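Local coordinates for TRAP dicarboxylate transporter-DctP subunit (Desulfovibrio desulfuricans subsp. desulfuricans, PDB 4NHB), which binds sn-glycerol 3-phosphate as the periplasmic solute-binding protein of a TRAP transporter, probably handing it to membrane partners for uptake, at residues A[96-106]-A[127-138]. Numbering follows the deposited sequence.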
loop_
_atom_site.group_PDB
_atom_site.type_symbol
_atom_site.label_atom_id
_atom_site.label_comp_id
_atom_site.label_asym_id
_atom_site.label_seq_id
_atom_site.Cartn_x
_atom_site.Cartn_y
_atom_site.Cartn_z
ATOM N N THR A 96 -2.864 -8.075 -3.962
ATOM C CA THR A 96 -3.508 -8.549 -5.180
ATOM C C THR A 96 -2.505 -9.108 -6.157
ATOM O O THR A 96 -2.888 -9.617 -7.222
ATOM C CB THR A 96 -4.303 -7.419 -5.876
ATOM O OG1 THR A 96 -3.392 -6.376 -6.195
ATOM C CG2 THR A 96 -5.393 -6.860 -4.967
ATOM N N SER A 97 -1.216 -9.039 -5.815
ATOM C CA SER A 97 -0.211 -9.789 -6.558
ATOM C C SER A 97 -0.478 -11.298 -6.545
ATOM O O SER A 97 0.070 -12.004 -7.368
ATOM C CB SER A 97 1.214 -9.489 -6.058
ATOM O OG SER A 97 1.455 -9.991 -4.757
ATOM N N ALA A 98 -1.334 -11.779 -5.644
ATOM C CA ALA A 98 -1.683 -13.203 -5.587
ATOM C C ALA A 98 -2.461 -13.621 -6.808
ATOM O O ALA A 98 -2.454 -14.800 -7.193
ATOM C CB ALA A 98 -2.535 -13.521 -4.333
ATOM N N LEU A 99 -3.179 -12.653 -7.365
ATOM C CA LEU A 99 -4.008 -12.831 -8.541
ATOM C C LEU A 99 -3.361 -12.412 -9.846
ATOM O O LEU A 99 -3.877 -12.723 -10.920
ATOM C CB LEU A 99 -5.236 -11.977 -8.388
ATOM C CG LEU A 99 -5.918 -12.071 -7.024
ATOM C CD1 LEU A 99 -7.029 -11.074 -6.948
ATOM C CD2 LEU A 99 -6.429 -13.456 -6.834
ATOM N N HIS A 100 -2.274 -11.655 -9.764
ATOM C CA HIS A 100 -1.691 -11.052 -10.954
ATOM C C HIS A 100 -0.327 -10.542 -10.573
ATOM O O HIS A 100 -0.187 -9.470 -9.961
ATOM C CB HIS A 100 -2.598 -9.944 -11.501
ATOM C CG HIS A 100 -2.068 -9.263 -12.721
ATOM N ND1 HIS A 100 -1.771 -9.940 -13.883
ATOM C CD2 HIS A 100 -1.786 -7.960 -12.965
ATOM C CE1 HIS A 100 -1.334 -9.088 -14.789
ATOM N NE2 HIS A 100 -1.335 -7.879 -14.258
ATOM N N PRO A 101 0.698 -11.335 -10.877
ATOM C CA PRO A 101 2.050 -11.002 -10.421
ATOM C C PRO A 101 2.489 -9.562 -10.680
ATOM O O PRO A 101 3.226 -9.040 -9.855
ATOM C CB PRO A 101 2.915 -12.012 -11.174
ATOM C CG PRO A 101 2.020 -13.241 -11.231
ATOM C CD PRO A 101 0.609 -12.728 -11.360
ATOM N N ALA A 102 2.056 -8.937 -11.765
ATOM C CA ALA A 102 2.563 -7.627 -12.103
ATOM C C ALA A 102 2.167 -6.605 -11.022
ATOM O O ALA A 102 2.893 -5.617 -10.806
ATOM C CB ALA A 102 2.061 -7.167 -13.469
ATOM N N MET A 103 1.052 -6.856 -10.334
ATOM C CA MET A 103 0.599 -5.935 -9.263
ATOM C C MET A 103 1.682 -5.722 -8.226
ATOM O O MET A 103 1.763 -4.644 -7.611
ATOM C CB MET A 103 -0.672 -6.443 -8.606
ATOM C CG MET A 103 -1.843 -6.604 -9.533
ATOM S SD MET A 103 -2.273 -5.087 -10.378
ATOM C CE MET A 103 -3.723 -4.518 -9.513
ATOM N N ALA A 104 2.514 -6.744 -8.010
ATOM C CA ALA A 104 3.644 -6.610 -7.081
ATOM C C ALA A 104 4.518 -5.433 -7.454
ATOM O O ALA A 104 5.077 -4.780 -6.592
ATOM C CB ALA A 104 4.484 -7.877 -7.053
ATOM N N MET A 105 4.641 -5.168 -8.747
ATOM C CA MET A 105 5.530 -4.108 -9.212
ATOM C C MET A 105 5.078 -2.676 -8.874
ATOM O O MET A 105 5.871 -1.755 -9.033
ATOM C CB MET A 105 5.791 -4.267 -10.707
ATOM C CG MET A 105 6.485 -5.596 -11.029
ATOM S SD MET A 105 7.165 -5.708 -12.707
ATOM C CE MET A 105 8.690 -4.864 -12.485
ATOM N N LEU A 106 3.846 -2.517 -8.387
ATOM C CA LEU A 106 3.389 -1.247 -7.811
ATOM C C LEU A 106 4.334 -0.818 -6.684
ATOM O O LEU A 106 4.509 0.372 -6.438
ATOM C CB LEU A 106 1.945 -1.351 -7.298
ATOM C CG LEU A 106 0.838 -1.474 -8.385
ATOM C CD1 LEU A 106 -0.547 -1.917 -7.851
ATOM C CD2 LEU A 106 0.669 -0.189 -9.125
ATOM N N PHE A 127 1.300 2.359 -14.444
ATOM C CA PHE A 127 0.078 1.770 -13.915
ATOM C C PHE A 127 -0.697 1.016 -14.976
ATOM O O PHE A 127 -1.221 -0.067 -14.729
ATOM C CB PHE A 127 -0.817 2.877 -13.371
ATOM C CG PHE A 127 -2.132 2.383 -12.815
ATOM C CD1 PHE A 127 -2.240 2.042 -11.493
ATOM C CD2 PHE A 127 -3.269 2.299 -13.620
ATOM C CE1 PHE A 127 -3.442 1.608 -10.984
ATOM C CE2 PHE A 127 -4.468 1.848 -13.105
ATOM C CZ PHE A 127 -4.553 1.512 -11.801
ATOM N N ASP A 128 -0.811 1.613 -16.157
ATOM C CA ASP A 128 -1.507 0.951 -17.260
ATOM C C ASP A 128 -0.860 -0.397 -17.582
ATOM O O ASP A 128 -1.563 -1.396 -17.708
ATOM C CB ASP A 128 -1.506 1.826 -18.518
ATOM C CG ASP A 128 -2.417 3.034 -18.398
ATOM O OD1 ASP A 128 -3.101 3.187 -17.373
ATOM O OD2 ASP A 128 -2.434 3.850 -19.340
ATOM N N LEU A 129 0.475 -0.429 -17.678
ATOM C CA LEU A 129 1.174 -1.675 -18.009
ATOM C C LEU A 129 0.953 -2.729 -16.932
ATOM O O LEU A 129 0.729 -3.883 -17.240
ATOM C CB LEU A 129 2.674 -1.443 -18.220
ATOM C CG LEU A 129 2.995 -0.670 -19.500
ATOM C CD1 LEU A 129 4.399 -0.113 -19.468
ATOM C CD2 LEU A 129 2.818 -1.624 -20.666
ATOM N N ILE A 130 0.987 -2.313 -15.671
ATOM C CA ILE A 130 0.850 -3.235 -14.555
ATOM C C ILE A 130 -0.562 -3.812 -14.492
ATOM O O ILE A 130 -0.747 -4.965 -14.149
ATOM C CB ILE A 130 1.166 -2.518 -13.203
ATOM C CG1 ILE A 130 2.681 -2.437 -12.993
ATOM C CG2 ILE A 130 0.435 -3.224 -12.102
ATOM C CD1 ILE A 130 3.170 -1.306 -12.028
ATOM N N ASN A 131 -1.547 -2.976 -14.818
ATOM C CA ASN A 131 -2.941 -3.314 -14.709
ATOM C C ASN A 131 -3.524 -4.034 -15.905
ATOM O O ASN A 131 -4.621 -4.593 -15.814
ATOM C CB ASN A 131 -3.728 -2.046 -14.437
ATOM C CG ASN A 131 -4.960 -2.298 -13.613
ATOM O OD1 ASN A 131 -6.083 -2.070 -14.081
ATOM N ND2 ASN A 131 -4.774 -2.791 -12.383
ATOM N N GLU A 132 -2.809 -4.028 -17.030
ATOM C CA GLU A 132 -3.277 -4.766 -18.201
ATOM C C GLU A 132 -3.531 -6.218 -17.869
ATOM O O GLU A 132 -2.623 -6.923 -17.448
ATOM C CB GLU A 132 -2.250 -4.714 -19.344
ATOM C CG GLU A 132 -2.640 -3.792 -20.450
ATOM C CD GLU A 132 -3.979 -4.157 -21.026
ATOM O OE1 GLU A 132 -4.294 -5.371 -21.059
ATOM O OE2 GLU A 132 -4.717 -3.231 -21.422
ATOM N N GLY A 133 -4.746 -6.682 -18.107
ATOM C CA GLY A 133 -5.044 -8.087 -17.889
ATOM C C GLY A 133 -5.494 -8.423 -16.472
ATOM O O GLY A 133 -5.993 -9.507 -16.227
ATOM N N PHE A 134 -5.333 -7.500 -15.527
ATOM C CA PHE A 134 -5.676 -7.785 -14.132
ATOM C C PHE A 134 -7.152 -8.142 -13.960
ATOM O O PHE A 134 -7.509 -9.097 -13.265
ATOM C CB PHE A 134 -5.352 -6.579 -13.248
ATOM C CG PHE A 134 -5.901 -6.689 -11.872
ATOM C CD1 PHE A 134 -5.377 -7.592 -10.991
ATOM C CD2 PHE A 134 -6.920 -5.869 -11.451
ATOM C CE1 PHE A 134 -5.890 -7.710 -9.725
ATOM C CE2 PHE A 134 -7.426 -5.968 -10.168
ATOM C CZ PHE A 134 -6.913 -6.871 -9.317
ATOM N N THR A 135 -8.009 -7.363 -14.576
ATOM C CA THR A 135 -9.444 -7.508 -14.355
ATOM C C THR A 135 -9.954 -8.843 -14.888
ATOM O O THR A 135 -10.861 -9.442 -14.327
ATOM C CB THR A 135 -10.244 -6.409 -15.051
ATOM O OG1 THR A 135 -9.919 -5.137 -14.497
ATOM C CG2 THR A 135 -11.728 -6.657 -14.877
ATOM N N GLU A 136 -9.372 -9.284 -15.997
ATOM C CA GLU A 136 -9.708 -10.569 -16.588
ATOM C C GLU A 136 -9.383 -11.701 -15.635
ATOM O O GLU A 136 -10.116 -12.677 -15.559
ATOM C CB GLU A 136 -8.927 -10.764 -17.893
ATOM C CG GLU A 136 -9.420 -9.881 -19.029
ATOM C CD GLU A 136 -8.578 -8.618 -19.236
ATOM O OE1 GLU A 136 -8.220 -7.904 -18.243
ATOM O OE2 GLU A 136 -8.261 -8.371 -20.416
ATOM N N LYS A 137 -8.268 -11.566 -14.918
ATOM C CA LYS A 137 -7.842 -12.578 -13.954
ATOM C C LYS A 137 -8.600 -12.533 -12.615
ATOM O O LYS A 137 -8.720 -13.553 -11.912
ATOM C CB LYS A 137 -6.355 -12.419 -13.652
ATOM C CG LYS A 137 -5.414 -12.737 -14.797
ATOM C CD LYS A 137 -4.034 -13.036 -14.241
ATOM C CE LYS A 137 -2.935 -12.738 -15.247
ATOM N NZ LYS A 137 -1.597 -13.129 -14.708
ATOM N N SER A 138 -9.094 -11.353 -12.244
ATOM C CA SER A 138 -9.491 -11.125 -10.858
ATOM C C SER A 138 -10.979 -10.876 -10.656
ATOM O O SER A 138 -11.515 -11.161 -9.601
ATOM C CB SER A 138 -8.708 -9.924 -10.298
ATOM O OG SER A 138 -9.014 -8.747 -11.033
HETATM O O HOH W 1 0.031 -6.639 -16.734
#
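His100 holds CG trans to its own backbone N (chi1 180°), which carries the imidazole across to the turn between helices 125-131 and 134-138. Met103 instead folds back, its chain bent at chi2 and chi3, and this curl sets its methyl group against Phe134. His100 NE2 donates to Ile130 O at 3.0 Å. The oxygen lies in the ring plane and the donor nearly on the carbonyl axis, but the N-H points somewhat aside (136°). Water 1 also sits at the ring edge, 3.1 Å from His100 NE2. It is also within hydrogen-bonding distance of Leu129 O and Glu132 O, as a probable donor, and so links the imidazole to the peptide oxygens where helix 125-131 ends. On the other ring nitrogen, ND1 takes a weak hydrogen bond from Lys137 NZ, whose extended chain passes alongside Leu99 O. An acceptor role for ND1 is consistent with a neutral ring protonated at NE2. Phe134 CA covers one face of the imidazole and Ala102 N the other.

The fold is the periplasmic binding protein type of the DctP family. Here the loop after strand 89-92 packs on two short helices that lead into strand 140-142. Met103 CE stands 3.7 Å from the centroid of the Phe134 ring, almost on its normal, a CH-pi contact within a Met-aromatic pair. The opposite face of that ring carries Ser138 OG, which donates to Phe134 O at 2.7 Å. Met103 SD meets Ile130 CG2 at 3.7 Å. Ile130 CD1 reaches the backbone of Met105 and Leu106, and touches Leu106 CD2 at 4.0 Å. Leu106 in turn lies close to Thr94 and Glu107, both residues that bind sn-glycerol 3-phosphate. Outside the two segments, Thr142 OG1 takes a hydrogen bond from Asn131 ND2, and Ile130 also packs on Ile323 of helix 320-329.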